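Local coordinates for insecticidal crystal protein Cry7Cal (Bacillus thuringiensis, PDB 5ZI1) that acts as an insecticidal toxin active against a migratory locust, probably by binding a gut receptor and inserting helices of its N-terminal domain into the membrane, at residues Glu70-Val75 / Val134-Pro139; Glu57-Glu62 / Leu140-Ala145; Glu64-Gln69 / Asn216-Glu221; Ser77-Glu82 / Pro129-Val134. All coordinates share one frame; numbering follows the deposited sequence.

Contact 1 (Glu70-Val75 / Val134-Pro139)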
loop_
_atom_site.group_PDB
_atom_site.type_symbol
_atom_site.label_atom_id
_atom_site.label_comp_id
_atom_site.label_asym_id
_atom_site.label_seq_id
_atom_site.Cartn_x
_atom_site.Cartn_y
_atom_site.Cartn_z
ATOM N N GLU A 70 -21.764 -1.481 14.533
ATOM C CA GLU A 70 -21.159 -1.292 15.840
ATOM C C GLU A 70 -20.756 -2.648 16.414
ATOM O O GLU A 70 -21.181 -3.697 15.940
ATOM C CB GLU A 70 -22.122 -0.558 16.785
ATOM C CG GLU A 70 -21.443 0.403 17.782
ATOM C CD GLU A 70 -21.032 1.744 17.153
ATOM O OE1 GLU A 70 -20.029 2.352 17.617
ATOM O OE2 GLU A 70 -21.710 2.186 16.193
ATOM N N ILE A 71 -19.900 -2.610 17.426
ATOM C CA ILE A 71 -19.502 -3.782 18.188
ATOM C C ILE A 71 -20.195 -3.723 19.544
ATOM O O ILE A 71 -20.285 -2.653 20.159
ATOM C CB ILE A 71 -17.967 -3.843 18.346
ATOM C CG1 ILE A 71 -17.279 -3.656 16.992
ATOM C CG2 ILE A 71 -17.535 -5.168 18.958
ATOM C CD1 ILE A 71 -15.782 -3.450 17.080
ATOM N N THR A 72 -20.698 -4.869 20.003
ATOM C CA THR A 72 -21.330 -4.941 21.315
ATOM C C THR A 72 -20.287 -4.782 22.415
ATOM O O THR A 72 -19.154 -5.264 22.295
ATOM C CB THR A 72 -22.079 -6.267 21.489
ATOM O OG1 THR A 72 -21.186 -7.378 21.287
ATOM C CG2 THR A 72 -23.233 -6.343 20.511
ATOM N N GLU A 73 -20.672 -4.093 23.495
ATOM C CA GLU A 73 -19.716 -3.823 24.565
ATOM C C GLU A 73 -19.114 -5.108 25.131
ATOM O O GLU A 73 -17.979 -5.087 25.616
ATOM C CB GLU A 73 -20.382 -2.987 25.664
ATOM C CG GLU A 73 -20.833 -3.769 26.895
ATOM C CD GLU A 73 -21.501 -2.886 27.952
ATOM O OE1 GLU A 73 -22.092 -3.440 28.910
ATOM O OE2 GLU A 73 -21.445 -1.637 27.833
ATOM N N ALA A 74 -19.821 -6.236 25.052
ATOM C CA ALA A 74 -19.248 -7.473 25.574
ATOM C C ALA A 74 -18.020 -7.885 24.773
ATOM O O ALA A 74 -17.050 -8.411 25.332
ATOM C CB ALA A 74 -20.286 -8.592 25.564
ATOM N N VAL A 75 -18.044 -7.642 23.463
ATOM C CA VAL A 75 -16.949 -8.051 22.595
ATOM C C VAL A 75 -15.834 -7.014 22.607
ATOM O O VAL A 75 -14.649 -7.371 22.644
ATOM C CB VAL A 75 -17.484 -8.314 21.176
ATOM C CG1 VAL A 75 -16.375 -8.202 20.165
ATOM C CG2 VAL A 75 -18.113 -9.689 21.113
ATOM N N VAL A 134 -17.423 -13.854 16.092
ATOM C CA VAL A 134 -18.454 -14.119 15.094
ATOM C C VAL A 134 -19.472 -12.998 15.112
ATOM O O VAL A 134 -19.966 -12.613 16.178
ATOM C CB VAL A 134 -19.139 -15.464 15.368
ATOM C CG1 VAL A 134 -19.899 -15.928 14.138
ATOM C CG2 VAL A 134 -18.127 -16.475 15.793
ATOM N N GLY A 135 -19.808 -12.485 13.928
ATOM C CA GLY A 135 -20.700 -11.359 13.807
ATOM C C GLY A 135 -20.023 -9.997 13.809
ATOM O O GLY A 135 -20.675 -8.996 13.461
ATOM N N PHE A 136 -18.739 -9.929 14.179
ATOM C CA PHE A 136 -18.030 -8.663 14.314
ATOM C C PHE A 136 -16.673 -8.660 13.621
ATOM O O PHE A 136 -15.878 -7.739 13.857
ATOM C CB PHE A 136 -17.858 -8.321 15.796
ATOM C CG PHE A 136 -19.158 -8.245 16.537
ATOM C CD1 PHE A 136 -19.864 -7.048 16.603
ATOM C CD2 PHE A 136 -19.701 -9.384 17.136
ATOM C CE1 PHE A 136 -21.062 -6.976 17.264
ATOM C CE2 PHE A 136 -20.909 -9.323 17.806
ATOM C CZ PHE A 136 -21.592 -8.118 17.872
ATOM N N GLU A 137 -16.393 -9.657 12.772
ATOM C CA GLU A 137 -15.084 -9.761 12.136
ATOM C C GLU A 137 -14.754 -8.510 11.335
ATOM O O GLU A 137 -13.596 -8.078 11.297
ATOM C CB GLU A 137 -15.027 -10.998 11.240
ATOM C CG GLU A 137 -15.366 -12.286 11.950
ATOM C CD GLU A 137 -16.836 -12.645 11.847
ATOM O OE1 GLU A 137 -17.710 -11.743 11.967
ATOM O OE2 GLU A 137 -17.111 -13.842 11.624
ATOM N N GLY A 138 -15.749 -7.926 10.681
ATOM C CA GLY A 138 -15.588 -6.673 9.973
ATOM C C GLY A 138 -15.078 -5.534 10.841
ATOM O O GLY A 138 -13.956 -5.052 10.663
ATOM N N PRO A 139 -15.887 -5.060 11.791
ATOM C CA PRO A 139 -15.459 -3.878 12.564
ATOM C C PRO A 139 -14.190 -4.113 13.370
ATOM O O PRO A 139 -13.534 -3.140 13.756
ATOM C CB PRO A 139 -16.670 -3.585 13.463
ATOM C CG PRO A 139 -17.417 -4.864 13.518
ATOM C CD PRO A 139 -17.237 -5.504 12.179
#

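Contact 2 (Glu57-Glu62 / Leu140-Ala145)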
loop_
_atom_site.group_PDB
_atom_site.type_symbol
_atom_site.label_atom_id
_atom_site.label_comp_id
_atom_site.label_asym_id
_atom_site.label_seq_id
_atom_site.Cartn_x
_atom_site.Cartn_y
_atom_site.Cartn_z
ATOM N N GLU A 57 -8.865 1.344 20.646
ATOM C CA GLU A 57 -10.234 1.855 20.627
ATOM C C GLU A 57 -10.504 2.628 19.342
ATOM O O GLU A 57 -11.554 2.449 18.710
ATOM C CB GLU A 57 -10.493 2.742 21.844
ATOM C CG GLU A 57 -10.474 2.035 23.197
ATOM C CD GLU A 57 -10.422 3.030 24.367
ATOM O OE1 GLU A 57 -10.227 4.247 24.122
ATOM O OE2 GLU A 57 -10.578 2.599 25.532
ATOM N N SER A 58 -9.566 3.486 18.932
ATOM C CA SER A 58 -9.738 4.229 17.689
ATOM C C SER A 58 -9.819 3.301 16.485
ATOM O O SER A 58 -10.593 3.562 15.555
ATOM C CB SER A 58 -8.593 5.219 17.501
ATOM O OG SER A 58 -8.407 6.008 18.657
ATOM N N PHE A 59 -8.995 2.239 16.459
ATOM C CA PHE A 59 -9.108 1.230 15.409
ATOM C C PHE A 59 -10.539 0.734 15.297
ATOM O O PHE A 59 -11.122 0.709 14.209
ATOM C CB PHE A 59 -8.179 0.035 15.683
ATOM C CG PHE A 59 -6.730 0.275 15.391
ATOM C CD1 PHE A 59 -6.314 1.297 14.538
ATOM C CD2 PHE A 59 -5.772 -0.533 15.970
ATOM C CE1 PHE A 59 -4.962 1.497 14.274
ATOM C CE2 PHE A 59 -4.420 -0.338 15.719
ATOM C CZ PHE A 59 -4.014 0.680 14.867
ATOM N N MET A 60 -11.117 0.308 16.418
ATOM C CA MET A 60 -12.485 -0.193 16.391
ATOM C C MET A 60 -13.481 0.897 15.999
ATOM O O MET A 60 -14.364 0.660 15.167
ATOM C CB MET A 60 -12.836 -0.798 17.750
ATOM C CG MET A 60 -12.075 -2.088 18.019
ATOM S SD MET A 60 -12.528 -2.919 19.550
ATOM C CE MET A 60 -11.358 -2.206 20.694
ATOM N N ASN A 61 -13.352 2.099 16.570
ATOM C CA ASN A 61 -14.325 3.165 16.290
ATOM C C ASN A 61 -14.308 3.567 14.824
ATOM O O ASN A 61 -15.359 3.644 14.183
ATOM C CB ASN A 61 -14.064 4.384 17.171
ATOM C CG ASN A 61 -14.449 4.148 18.622
ATOM O OD1 ASN A 61 -15.374 3.378 18.922
ATOM N ND2 ASN A 61 -13.734 4.801 19.535
ATOM N N GLU A 62 -13.121 3.794 14.265
ATOM C CA GLU A 62 -13.020 4.151 12.851
ATOM C C GLU A 62 -13.630 3.075 11.949
ATOM O O GLU A 62 -14.398 3.387 11.027
ATOM C CB GLU A 62 -11.556 4.395 12.482
ATOM C CG GLU A 62 -11.366 4.935 11.085
ATOM C CD GLU A 62 -12.063 6.269 10.899
ATOM O OE1 GLU A 62 -12.030 7.086 11.851
ATOM O OE2 GLU A 62 -12.647 6.490 9.811
ATOM N N LEU A 140 -13.813 -5.365 13.606
ATOM C CA LEU A 140 -12.606 -5.735 14.337
ATOM C C LEU A 140 -11.392 -5.935 13.441
ATOM O O LEU A 140 -10.341 -6.349 13.940
ATOM C CB LEU A 140 -12.828 -7.042 15.114
ATOM C CG LEU A 140 -13.717 -7.012 16.345
ATOM C CD1 LEU A 140 -13.900 -8.432 16.919
ATOM C CD2 LEU A 140 -13.121 -6.072 17.367
ATOM N N LEU A 141 -11.506 -5.670 12.139
ATOM C CA LEU A 141 -10.480 -6.124 11.203
ATOM C C LEU A 141 -9.118 -5.492 11.488
ATOM O O LEU A 141 -8.097 -6.192 11.487
ATOM C CB LEU A 141 -10.921 -5.844 9.769
ATOM C CG LEU A 141 -9.993 -6.406 8.694
ATOM C CD1 LEU A 141 -9.696 -7.917 8.951
ATOM C CD2 LEU A 141 -10.626 -6.190 7.330
ATOM N N THR A 142 -9.075 -4.181 11.759
ATOM C CA THR A 142 -7.778 -3.539 11.975
ATOM C C THR A 142 -7.125 -4.042 13.255
ATOM O O THR A 142 -5.909 -4.272 13.292
ATOM C CB THR A 142 -7.921 -2.008 12.006
ATOM O OG1 THR A 142 -8.298 -1.536 10.715
ATOM C CG2 THR A 142 -6.615 -1.372 12.354
ATOM N N VAL A 143 -7.916 -4.235 14.309
ATOM C CA VAL A 143 -7.387 -4.879 15.512
ATOM C C VAL A 143 -6.781 -6.230 15.163
ATOM O O VAL A 143 -5.689 -6.581 15.625
ATOM C CB VAL A 143 -8.490 -5.017 16.581
ATOM C CG1 VAL A 143 -7.989 -5.829 17.779
ATOM C CG2 VAL A 143 -8.979 -3.629 17.027
ATOM N N TYR A 144 -7.478 -7.004 14.333
ATOM C CA TYR A 144 -6.997 -8.332 13.972
ATOM C C TYR A 144 -5.687 -8.236 13.200
ATOM O O TYR A 144 -4.684 -8.859 13.571
ATOM C CB TYR A 144 -8.064 -9.044 13.150
ATOM C CG TYR A 144 -7.700 -10.436 12.723
ATOM C CD1 TYR A 144 -6.992 -10.659 11.556
ATOM C CD2 TYR A 144 -8.098 -11.542 13.471
ATOM C CE1 TYR A 144 -6.660 -11.937 11.148
ATOM C CE2 TYR A 144 -7.775 -12.818 13.074
ATOM C CZ TYR A 144 -7.058 -13.011 11.909
ATOM O OH TYR A 144 -6.745 -14.283 11.499
ATOM N N ALA A 145 -5.673 -7.426 12.139
ATOM C CA ALA A 145 -4.472 -7.250 11.331
ATOM C C ALA A 145 -3.276 -6.840 12.177
ATOM O O ALA A 145 -2.195 -7.433 12.063
ATOM C CB ALA A 145 -4.728 -6.230 10.232
HETATM O O HOH W 1 -10.841 -2.704 13.790
#

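Contact 3 (Glu64-Gln69 / Asn216-Glu221)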
loop_
_atom_site.group_PDB
_atom_site.type_symbol
_atom_site.label_atom_id
_atom_site.label_comp_id
_atom_site.label_asym_id
_atom_site.label_seq_id
_atom_site.Cartn_x
_atom_site.Cartn_y
_atom_site.Cartn_z
ATOM N N GLU A 64 -15.833 0.587 12.671
ATOM C CA GLU A 64 -17.286 0.652 12.860
ATOM C C GLU A 64 -17.919 1.741 11.993
ATOM O O GLU A 64 -18.918 1.502 11.303
ATOM C CB GLU A 64 -17.628 0.901 14.332
ATOM C CG GLU A 64 -17.394 -0.253 15.265
ATOM C CD GLU A 64 -17.390 0.198 16.706
ATOM O OE1 GLU A 64 -17.695 -0.623 17.589
ATOM O OE2 GLU A 64 -17.098 1.391 16.961
ATOM N N ALA A 65 -17.339 2.947 12.007
ATOM C CA ALA A 65 -17.901 4.052 11.232
ATOM C C ALA A 65 -17.824 3.779 9.737
ATOM O O ALA A 65 -18.766 4.079 8.998
ATOM C CB ALA A 65 -17.178 5.364 11.560
ATOM N N LEU A 66 -16.702 3.223 9.276
ATOM C CA LEU A 66 -16.502 3.009 7.845
ATOM C C LEU A 66 -17.508 2.020 7.277
ATOM O O LEU A 66 -18.031 2.226 6.175
ATOM C CB LEU A 66 -15.087 2.503 7.587
ATOM C CG LEU A 66 -13.914 3.448 7.795
ATOM C CD1 LEU A 66 -12.643 2.683 7.453
ATOM C CD2 LEU A 66 -14.061 4.706 6.946
ATOM N N ILE A 67 -17.771 0.923 7.994
ATOM C CA ILE A 67 -18.632 -0.141 7.480
ATOM C C ILE A 67 -20.002 -0.147 8.131
ATOM O O ILE A 67 -20.789 -1.066 7.878
ATOM C CB ILE A 67 -17.991 -1.520 7.635
ATOM C CG1 ILE A 67 -17.906 -1.911 9.111
ATOM C CG2 ILE A 67 -16.666 -1.502 7.033
ATOM C CD1 ILE A 67 -17.405 -3.331 9.305
ATOM N N ASN A 68 -20.288 0.814 9.005
ATOM C CA ASN A 68 -21.629 0.988 9.538
ATOM C C ASN A 68 -22.101 -0.280 10.258
ATOM O O ASN A 68 -23.118 -0.882 9.920
ATOM C CB ASN A 68 -22.584 1.393 8.411
ATOM C CG ASN A 68 -23.902 1.891 8.920
ATOM O OD1 ASN A 68 -23.988 2.438 10.023
ATOM N ND2 ASN A 68 -24.948 1.706 8.124
ATOM N N GLN A 69 -21.313 -0.698 11.246
ATOM C CA GLN A 69 -21.705 -1.783 12.136
ATOM C C GLN A 69 -20.996 -1.582 13.461
ATOM O O GLN A 69 -19.763 -1.518 13.505
ATOM C CB GLN A 69 -21.366 -3.160 11.554
ATOM C CG GLN A 69 -22.081 -4.296 12.281
ATOM C CD GLN A 69 -21.167 -5.462 12.632
ATOM O OE1 GLN A 69 -20.549 -6.080 11.758
ATOM N NE2 GLN A 69 -21.085 -5.776 13.918
ATOM N N ASN A 216 -14.905 4.232 -1.355
ATOM C CA ASN A 216 -13.507 4.565 -1.572
ATOM C C ASN A 216 -12.804 4.914 -0.268
ATOM O O ASN A 216 -11.609 4.621 -0.104
ATOM C CB ASN A 216 -13.384 5.710 -2.564
ATOM C CG ASN A 216 -11.947 6.020 -2.888
ATOM O OD1 ASN A 216 -11.244 5.198 -3.521
ATOM N ND2 ASN A 216 -11.472 7.194 -2.423
ATOM N N ARG A 217 -13.521 5.521 0.674
ATOM C CA ARG A 217 -12.887 5.860 1.942
ATOM C C ARG A 217 -12.478 4.608 2.705
ATOM O O ARG A 217 -11.444 4.593 3.380
ATOM C CB ARG A 217 -13.817 6.715 2.796
ATOM C CG ARG A 217 -13.180 7.110 4.113
ATOM C CD ARG A 217 -14.053 8.039 4.950
ATOM N NE ARG A 217 -14.312 9.311 4.280
ATOM C CZ ARG A 217 -15.484 9.642 3.751
ATOM N NH1 ARG A 217 -15.638 10.825 3.158
ATOM N NH2 ARG A 217 -16.501 8.782 3.818
ATOM N N PHE A 218 -13.305 3.564 2.646
ATOM C CA PHE A 218 -12.950 2.304 3.273
ATOM C C PHE A 218 -11.717 1.713 2.609
ATOM O O PHE A 218 -10.752 1.337 3.285
ATOM C CB PHE A 218 -14.137 1.361 3.186
ATOM C CG PHE A 218 -13.879 -0.002 3.718
ATOM C CD1 PHE A 218 -14.065 -0.287 5.054
ATOM C CD2 PHE A 218 -13.500 -1.028 2.866
ATOM C CE1 PHE A 218 -13.855 -1.567 5.533
ATOM C CE2 PHE A 218 -13.291 -2.296 3.340
ATOM C CZ PHE A 218 -13.468 -2.572 4.675
ATOM N N ARG A 219 -11.712 1.672 1.275
ATOM C CA ARG A 219 -10.538 1.190 0.555
ATOM C C ARG A 219 -9.288 1.972 0.949
ATOM O O ARG A 219 -8.244 1.383 1.248
ATOM C CB ARG A 219 -10.780 1.278 -0.951
ATOM C CG ARG A 219 -9.519 1.214 -1.797
ATOM C CD ARG A 219 -9.867 0.962 -3.269
ATOM N NE ARG A 219 -10.778 1.981 -3.782
ATOM C CZ ARG A 219 -11.538 1.831 -4.871
ATOM N NH1 ARG A 219 -11.492 0.683 -5.577
ATOM N NH2 ARG A 219 -12.356 2.825 -5.253
ATOM N N ARG A 220 -9.382 3.305 0.987
ATOM C CA ARG A 220 -8.192 4.108 1.253
ATOM C C ARG A 220 -7.670 3.861 2.656
ATOM O O ARG A 220 -6.491 3.544 2.840
ATOM C CB ARG A 220 -8.484 5.593 1.064
ATOM C CG ARG A 220 -7.278 6.447 1.351
ATOM C CD ARG A 220 -7.554 7.919 1.074
ATOM N NE ARG A 220 -8.358 8.514 2.140
ATOM C CZ ARG A 220 -9.644 8.826 2.020
ATOM N NH1 ARG A 220 -10.286 8.612 0.874
ATOM N NH2 ARG A 220 -10.284 9.362 3.051
ATOM N N GLU A 221 -8.539 3.976 3.658
ATOM C CA GLU A 221 -8.088 3.833 5.039
ATOM C C GLU A 221 -7.678 2.392 5.363
ATOM O O GLU A 221 -6.683 2.182 6.067
ATOM C CB GLU A 221 -9.174 4.324 5.990
ATOM C CG GLU A 221 -9.418 5.868 5.895
ATOM C CD GLU A 221 -10.203 6.397 7.078
ATOM O OE1 GLU A 221 -10.410 5.618 8.034
ATOM O OE2 GLU A 221 -10.621 7.585 7.066
#

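Contact 4 (Ser77-Glu82 / Pro129-Val134)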
loop_
_atom_site.group_PDB
_atom_site.type_symbol
_atom_site.label_atom_id
_atom_site.label_comp_id
_atom_site.label_asym_id
_atom_site.label_seq_id
_atom_site.Cartn_x
_atom_site.Cartn_y
_atom_site.Cartn_z
ATOM N N SER A 77 -15.090 -5.031 25.132
ATOM C CA SER A 77 -14.445 -5.137 26.432
ATOM C C SER A 77 -13.538 -6.358 26.509
ATOM O O SER A 77 -12.491 -6.314 27.167
ATOM C CB SER A 77 -15.519 -5.172 27.528
ATOM O OG SER A 77 -15.112 -5.940 28.646
ATOM N N LYS A 78 -13.912 -7.448 25.841
ATOM C CA LYS A 78 -13.060 -8.622 25.865
ATOM C C LYS A 78 -11.841 -8.426 24.979
ATOM O O LYS A 78 -10.728 -8.785 25.368
ATOM C CB LYS A 78 -13.831 -9.863 25.436
ATOM C CG LYS A 78 -12.938 -11.095 25.463
ATOM C CD LYS A 78 -13.693 -12.372 25.175
ATOM C CE LYS A 78 -12.840 -13.584 25.522
ATOM N NZ LYS A 78 -13.338 -14.826 24.852
ATOM N N ALA A 79 -12.022 -7.835 23.797
ATOM C CA ALA A 79 -10.879 -7.571 22.931
ATOM C C ALA A 79 -9.866 -6.679 23.633
ATOM O O ALA A 79 -8.677 -7.013 23.705
ATOM C CB ALA A 79 -11.342 -6.951 21.616
ATOM N N LEU A 80 -10.333 -5.569 24.210
ATOM C CA LEU A 80 -9.433 -4.641 24.891
ATOM C C LEU A 80 -8.715 -5.312 26.049
ATOM O O LEU A 80 -7.538 -5.039 26.304
ATOM C CB LEU A 80 -10.217 -3.425 25.396
ATOM C CG LEU A 80 -10.639 -2.417 24.339
ATOM C CD1 LEU A 80 -11.552 -1.338 24.935
ATOM C CD2 LEU A 80 -9.392 -1.792 23.683
ATOM N N SER A 81 -9.414 -6.183 26.769
ATOM C CA SER A 81 -8.826 -6.866 27.914
ATOM C C SER A 81 -7.707 -7.815 27.483
ATOM O O SER A 81 -6.669 -7.903 28.153
ATOM C CB SER A 81 -9.939 -7.603 28.670
ATOM O OG SER A 81 -9.442 -8.660 29.462
ATOM N N GLU A 82 -7.892 -8.530 26.367
ATOM C CA GLU A 82 -6.800 -9.333 25.815
ATOM C C GLU A 82 -5.686 -8.456 25.276
ATOM O O GLU A 82 -4.511 -8.832 25.366
ATOM C CB GLU A 82 -7.301 -10.239 24.699
ATOM C CG GLU A 82 -8.516 -11.027 25.079
ATOM C CD GLU A 82 -8.148 -12.374 25.636
ATOM O OE1 GLU A 82 -7.176 -12.444 26.431
ATOM O OE2 GLU A 82 -8.825 -13.367 25.268
ATOM N N PRO A 129 -8.493 -15.210 18.528
ATOM C CA PRO A 129 -9.919 -15.406 18.223
ATOM C C PRO A 129 -10.816 -14.292 18.738
ATOM O O PRO A 129 -11.855 -14.026 18.127
ATOM C CB PRO A 129 -10.247 -16.756 18.894
ATOM C CG PRO A 129 -8.975 -17.486 18.889
ATOM C CD PRO A 129 -7.904 -16.431 19.122
ATOM N N SER A 130 -10.459 -13.630 19.840
ATOM C CA SER A 130 -11.265 -12.508 20.318
ATOM C C SER A 130 -11.282 -11.334 19.337
ATOM O O SER A 130 -12.139 -10.448 19.461
ATOM C CB SER A 130 -10.746 -12.019 21.672
ATOM O OG SER A 130 -10.702 -13.076 22.621
ATOM N N PHE A 131 -10.359 -11.294 18.374
ATOM C CA PHE A 131 -10.301 -10.195 17.415
ATOM C C PHE A 131 -11.034 -10.523 16.122
ATOM O O PHE A 131 -10.975 -9.742 15.165
ATOM C CB PHE A 131 -8.840 -9.811 17.127
ATOM C CG PHE A 131 -8.006 -9.579 18.377
ATOM C CD1 PHE A 131 -8.524 -8.876 19.463
ATOM C CD2 PHE A 131 -6.722 -10.076 18.465
ATOM C CE1 PHE A 131 -7.774 -8.673 20.592
ATOM C CE2 PHE A 131 -5.968 -9.881 19.600
ATOM C CZ PHE A 131 -6.493 -9.179 20.657
ATOM N N ARG A 132 -11.718 -11.665 16.079
ATOM C CA ARG A 132 -12.556 -12.081 14.959
ATOM C C ARG A 132 -13.853 -12.711 15.464
ATOM O O ARG A 132 -14.387 -13.633 14.839
ATOM C CB ARG A 132 -11.809 -13.047 14.030
ATOM C CG ARG A 132 -11.142 -14.223 14.725
ATOM C CD ARG A 132 -11.015 -15.396 13.766
ATOM N NE ARG A 132 -10.163 -16.474 14.253
ATOM C CZ ARG A 132 -10.578 -17.524 14.976
ATOM N NH1 ARG A 132 -11.854 -17.643 15.342
ATOM N NH2 ARG A 132 -9.705 -18.455 15.350
ATOM N N SER A 133 -14.354 -12.222 16.599
ATOM C CA SER A 133 -15.646 -12.596 17.161
ATOM C C SER A 133 -16.721 -12.715 16.090
ATOM O O SER A 133 -16.905 -11.808 15.277
ATOM C CB SER A 133 -16.059 -11.557 18.199
ATOM O OG SER A 133 -16.319 -12.157 19.456
ATOM N N VAL A 134 -17.423 -13.854 16.092
ATOM C CA VAL A 134 -18.454 -14.119 15.094
ATOM C C VAL A 134 -19.472 -12.998 15.112
ATOM O O VAL A 134 -19.966 -12.613 16.178
ATOM C CB VAL A 134 -19.139 -15.464 15.368
ATOM C CG1 VAL A 134 -19.899 -15.928 14.138
ATOM C CG2 VAL A 134 -18.127 -16.475 15.793
HETATM O O HOH W 2 -13.772 -14.219 22.333
HETATM O O HOH W 3 -9.819 -15.133 23.513
#

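Contact 1 (Glu70-Val75 / Val134-Pro139)
Phe136 lies against the extended chain at Glu70-Thr72, and its ring is met by backbone as much as by side chains. The carbonyl oxygen of Glu70 reaches the ring edge in its plane, 3.5 Å from Phe136 CE1. Ile71 CA comes in obliquely at 3.6 Å from CD1 of Phe136, with Ile71 CG2 close behind. Thr72 crosses the ring at about a right angle, placing OG1 3.5 Å and CG2 3.6 Å from Phe136 CZ, while Val75 CG2 makes a looser approach to CD2. Phe136 CG stands anti to the carbonyl carbon and beside the backbone N (chi1 -57°), on a CB that points toward Glu70-Val75. A second apolar patch lies alongside: Ile71 CG1 and Pro139 CB are 3.6 Å apart, and Ile71 CD1 also touches CB of that proline. Further out, Glu64 OE1 accepts the N-H of Ile71 and so fixes this loop to the end of helix 54-67, whose Ile67 also touches Pro139. Thr72 occupies the N-cap position of helix 73-101. The arrangement thus joins two interhelical connections, one before helix 73-101 and one before helix 141-165, in the helical-bundle N-terminal domain of a three-domain Cry toxin.

Contact 2 (Glu57-Glu62 / Leu140-Ala145)
Phe59 and Met60 face Leu140, Thr142 and Val143 where helix 54-67 runs past the first turn of helix 141-165. The short axes approach to 8.6 Å, and their N-to-C directions differ by 139°, closer to antiparallel than parallel. The CA atoms of Met60 and Leu140 lie 5.9 Å apart, and those of Phe59 and Thr142 are almost as near. This is helix-to-helix packing inside the N-terminal bundle of a Cry toxin, the domain associated in this family with pore formation, and every touching residue is buried.

The central interaction is a CH-pi contact. Thr142 CG2 sits over one face of the Phe59 ring, 3.6 Å from its centroid and 18° off the normal, displaced somewhat toward the rim on the CG and CD1 side. Thr142 CG2 is anti to its own backbone N (chi1 -67° to OG1), which turns the methyl group, rather than the hydroxyl, onto the ring. Beside it, Val143 CG2 touches both Phe59 CB and Met60 CG, the latter more closely. Beyond these two helices, Thr142 also touches Met222, Met225 and Val226 of helix 208-227, while Met60 rests on Leu80 of helix 73-101.

One water bridges the segments through weak bonds, accepting from Val143 N and donating to Phe59 O. Met60 and Leu140 lie side by side, pointing the same way, with SD of Met60 3.9 Å from CD2 of Leu140.

Contact 3 (Glu64-Gln69 / Asn216-Glu221)
Leu66 meets Arg217, Phe218 and Glu221 with different atoms, spreading its branches over a turn of helix 208-227. Its CG is anti to the carbonyl carbon (chi1 -70°). From there CD2 lies against the aliphatic part of Arg217, 3.8 Å from Arg217 CG and nearly as close to CD, while CD1 comes 3.7 Å from OE1 of Glu221. Leu66 CB, lower on the same side chain, approaches the edge of the Phe218 ring in its plane, 3.9 Å from CD1. Ile67 CG2 also meets that ring obliquely, though its modelled separation from Phe218 CE1 is too short to be taken literally. Leu198 and Leu201 of helix 169-202 touch the same phenyl group.

Arg217 bends at chi3 after passing Leu66, and its polar end belongs elsewhere: NH1 forms a salt bridge with Asp256. Within helix 208-227, Arg219 grips Asn216 side-on, NH2 and NE both donating to OD1, at 3.1 Å from NH2.

No hydrogen bond joins the two segments; what holds them is mainly Leu66 against the Phe218 edge and the Arg217 methylenes, with the Glu221 carboxylate also against its methyls. That carboxylate also lies close to that of Glu62, a pairing of like charges that could raise the proton affinity of one of them.

Contact 4 (Ser77-Glu82 / Pro129-Val134)
Lys78, Ala79 and Glu82, on one side of helix 73-101, meet Ser130 and Phe131 in the connection that leads toward helix 141-165. The lysine can be followed outward as it passes the serine hydroxyl. Its CB starts 5.3 Å from Ser130 OG. With CG anti to the backbone N (chi1 -180°) and the rest of the chain extended, CG comes to 4.1 Å from Ser130 OG, CD remains at nearly the same distance, and CE makes the closest approach at 3.6 Å. The tip then continues past the hydroxyl: NZ donates to a water at 2.6 Å, and that water is in turn 3.3 Å from Ser130 OG, linking ammonium and hydroxyl indirectly.

Glu82 approaches Ser130 from the next turn. Its chain bends at chi2 (-92°), and OE2 accepts a hydrogen bond from a second water at 2.7 Å; the separation modelled between that water and Ser130 OG is too short to be trusted.

Phe131 packs on the Ala79 backbone and methyl. Ala79 O lies at the ring edge, in the ring plane, 3.6 Å from Phe131 CE1, and Ala79 CB is 4.0 Å from Phe131 CD1. Glu82 CB approaches the far end of the ring obliquely.

The contact is thus polar, with waters, around Ser130 and largely apolar at Phe131, both buried, and Phe131 enters among Leu83 and Leu86 of helix 73-101 and Val143 and Ala147 of helix 141-165, while Glu82 leans on Phe126 and Ala127 at the end of helix 107-127.

From the N terminus, the first halves of contacts 2, 3, 1 and 4 follow one another along helix 54-67, the short link after it and the start of helix 73-101. The chain then traverses helix 107-127 and closes contact 4 at 129-134, contact 1 at 134-139 and contact 2 at 140-145, so these three loops lie one within the next. Contact 3 closes last, at 216-221; its loop encloses those of contacts 1 and 4 but crosses that of contact 2. Contacts 1 and 4 share Val134. Together they tie helix 54-67 to helices 141-165 and 208-227, and the start of helix 73-101 to the connection between helices 107-127 and 141-165.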